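Local coordinates for protein putative esterase/lipase/thioesterase (Silicibacter sp., PDB 2PBL) that is probably an esterase or thioesterase of the alpha/beta-hydrolase fold, hydrolysing ester or thioester bonds of a substrate not yet identified, at residues W24-A28 with S80-H84. Coordinates in Å, arbitrary orientation, origin at the centre of the assembly. Where two conformers were deposited one is given. Residues are numbered along the deposited sequence.
Sequences WAASA and SSWSH
One turn of regular alpha helix, Trp24-Ala28 (hydrogen bond Ala28 N to Trp24 O, 2.7 Å), packs on the irregular segment Ser80-His84, two short 3-10 pieces joined at Trp82 (phi/psi -132/3°). Ala25 lies level with Ser81 (CA-CA 4.4 Å) and Ala28 with His84 (4.6 Å). The small Ala28 permits this closeness: its CB sits 3.1 Å from Ser80 O. Trp24, Trp82 and His84 form an aromatic cluster. Trp24 CB lies 3.2 Å from Ser81 O; chi1 m and chi2 -34° bring CZ3 to 3.5 Å from Trp82 CH2, the six-membered rings meeting obliquely (centroids 4.6 Å, planes 43°). The CA-to-CB bond of Trp82 points away, yet chi1 m (-38°) and chi2 96° return its ring to Trp24. That of His84 (chi1 p, chi2 -68°) points toward the helix; its ring lies rim to rim with the Trp24 five-membered ring (centroids 5.8 Å) and takes Ser27 CB over its face (CH-pi, 3.7 Å to the centroid). A water bridges Ala25 O (2.6 Å) and Ser80 O (3.2 Å). Arg32 NH1 hydrogen-bonds Ser80 O and Ser83 OG. In this alpha/beta-hydrolase fold, helix 20-35, preceding first strand 39-44, thus packs on the loop between strand 64-69 and helix 87-91.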
ATOM      1  N   TRP A  24      -0.767  -5.060  15.888  1.00 19.31           N
ATOM      2  CA  TRP A  24       0.128  -4.744  14.762  1.00 19.60           C
ATOM      3  C   TRP A  24       1.352  -4.017  15.263  1.00 20.07           C
ATOM      4  O   TRP A  24       2.475  -4.354  14.893  1.00 18.15           O
ATOM      5  CB  TRP A  24      -0.556  -3.854  13.732  1.00 18.04           C
ATOM      6  CG  TRP A  24      -1.567  -4.482  12.872  1.00 18.43           C
ATOM      7  CD1 TRP A  24      -1.572  -5.749  12.392  1.00 19.29           C
ATOM      8  CD2 TRP A  24      -2.705  -3.837  12.309  1.00 15.25           C
ATOM      9  NE1 TRP A  24      -2.670  -5.933  11.591  1.00 11.21           N
ATOM     10  CE2 TRP A  24      -3.370  -4.777  11.513  1.00 18.09           C
ATOM     11  CE3 TRP A  24      -3.224  -2.546  12.393  1.00 18.83           C
ATOM     12  CZ2 TRP A  24      -4.544  -4.476  10.814  1.00 10.80           C
ATOM     13  CZ3 TRP A  24      -4.400  -2.254  11.709  1.00 17.86           C
ATOM     14  CH2 TRP A  24      -5.039  -3.220  10.935  1.00 19.57           C
ATOM     15  N   ALA A  25       1.105  -3.011  16.111  1.00 18.48           N
ATOM     16  CA  ALA A  25       2.175  -2.179  16.685  1.00 19.43           C
ATOM     17  C   ALA A  25       3.133  -3.019  17.454  1.00 18.96           C
ATOM     18  O   ALA A  25       4.333  -2.847  17.349  1.00 19.98           O
ATOM     19  CB  ALA A  25       1.570  -1.128  17.613  1.00 20.55           C
ATOM     20  N   ALA A  26       2.598  -3.917  18.277  1.00 21.55           N
ATOM     21  CA  ALA A  26       3.418  -4.811  19.071  1.00 22.04           C
ATOM     22  C   ALA A  26       4.213  -5.798  18.205  1.00 23.37           C
ATOM     23  O   ALA A  26       5.417  -6.052  18.462  1.00 22.95           O
ATOM     24  CB  ALA A  26       2.513  -5.590  20.066  1.00 22.08           C
ATOM     25  N   SER A  27       3.522  -6.418  17.232  1.00 20.17           N
ATOM     26  CA  SER A  27       4.158  -7.349  16.307  1.00 21.08           C
ATOM     27  C   SER A  27       5.267  -6.673  15.521  1.00 19.57           C
ATOM     28  O   SER A  27       6.346  -7.255  15.319  1.00 19.16           O
ATOM     29  CB  SER A  27       3.153  -7.914  15.301  1.00 24.63           C
ATOM     30  OG  SER A  27       2.285  -8.846  15.909  1.00 26.81           O
ATOM     31  N   ALA A  28       4.989  -5.451  15.072  1.00 20.54           N
ATOM     32  CA  ALA A  28       5.972  -4.700  14.274  1.00 18.47           C
ATOM     33  C   ALA A  28       7.234  -4.364  15.119  1.00 22.00           C
ATOM     34  O   ALA A  28       8.384  -4.570  14.693  1.00 18.09           O
ATOM     35  CB  ALA A  28       5.330  -3.473  13.668  1.00 18.90           C
ATOM     36  N   SER A  80       5.370   2.373  11.308  0.50 14.02           N
ATOM     37  CA  SER A  80       5.733   1.553  12.459  0.50 13.68           C
ATOM     38  C   SER A  80       4.767   0.442  12.840  0.50 13.82           C
ATOM     39  O   SER A  80       5.149  -0.428  13.611  0.50 13.47           O
ATOM     40  CB  SER A  80       6.014   2.401  13.701  0.50 12.68           C
ATOM     41  OG  SER A  80       4.829   2.936  14.273  0.50  7.40           O
ATOM     42  N   SER A  81       3.547   0.459  12.333  1.00 14.57           N
ATOM     43  CA  SER A  81       2.592  -0.616  12.628  1.00 16.46           C
ATOM     44  C   SER A  81       2.673  -1.836  11.706  1.00 17.80           C
ATOM     45  O   SER A  81       1.912  -2.804  11.898  1.00 17.46           O
ATOM     46  CB  SER A  81       1.194  -0.062  12.539  1.00 16.10           C
ATOM     47  OG  SER A  81       0.954   0.814  13.640  1.00 19.85           O
ATOM     48  N   TRP A  82       3.623  -1.859  10.767  1.00 16.13           N
ATOM     49  CA  TRP A  82       3.583  -2.892   9.716  1.00 15.57           C
ATOM     50  C   TRP A  82       4.850  -3.666   9.397  1.00 15.87           C
ATOM     51  O   TRP A  82       4.833  -4.487   8.507  1.00 14.99           O
ATOM     52  CB  TRP A  82       3.114  -2.241   8.417  1.00 13.19           C
ATOM     53  CG  TRP A  82       2.030  -1.202   8.602  1.00 14.50           C
ATOM     54  CD1 TRP A  82       2.216   0.145   8.706  1.00 15.37           C
ATOM     55  CD2 TRP A  82       0.636  -1.431   8.830  1.00 16.32           C
ATOM     56  NE1 TRP A  82       1.023   0.768   8.950  1.00 13.96           N
ATOM     57  CE2 TRP A  82       0.032  -0.175   9.013  1.00 14.75           C
ATOM     58  CE3 TRP A  82      -0.173  -2.580   8.852  1.00 15.59           C
ATOM     59  CZ2 TRP A  82      -1.339  -0.031   9.237  1.00 22.09           C
ATOM     60  CZ3 TRP A  82      -1.521  -2.435   9.072  1.00 19.16           C
ATOM     61  CH2 TRP A  82      -2.102  -1.170   9.238  1.00 17.96           C
ATOM     62  N   SER A  83       5.926  -3.407  10.130  1.00 18.49           N
ATOM     63  CA  SER A  83       7.245  -3.984   9.873  1.00 17.87           C
ATOM     64  C   SER A  83       7.217  -5.482   9.778  1.00 18.11           C
ATOM     65  O   SER A  83       7.844  -6.071   8.890  1.00 17.50           O
ATOM     66  CB  SER A  83       8.215  -3.539  10.973  1.00 16.87           C
ATOM     67  OG  SER A  83       8.020  -2.145  11.176  1.00 19.02           O
ATOM     68  N   HIS A  84       6.471  -6.110  10.686  1.00 18.56           N
ATOM     69  CA  HIS A  84       6.395  -7.587  10.751  1.00 19.15           C
ATOM     70  C   HIS A  84       5.875  -8.228   9.438  1.00 18.71           C
ATOM     71  O   HIS A  84       6.080  -9.424   9.172  1.00 16.36           O
ATOM     72  CB  HIS A  84       5.504  -7.981  11.931  1.00 19.52           C
ATOM     73  CG  HIS A  84       4.082  -7.538  11.781  1.00 15.25           C
ATOM     74  ND1 HIS A  84       3.698  -6.215  11.802  1.00 15.24           N
ATOM     75  CD2 HIS A  84       2.950  -8.255  11.604  1.00 15.38           C
ATOM     76  CE1 HIS A  84       2.389  -6.139  11.644  1.00 17.76           C
ATOM     77  NE2 HIS A  84       1.907  -7.368  11.534  1.00 13.05           N
TER
HETATM   78  O   HOH W   1       5.388  -0.498  16.834  1.00 13.87           O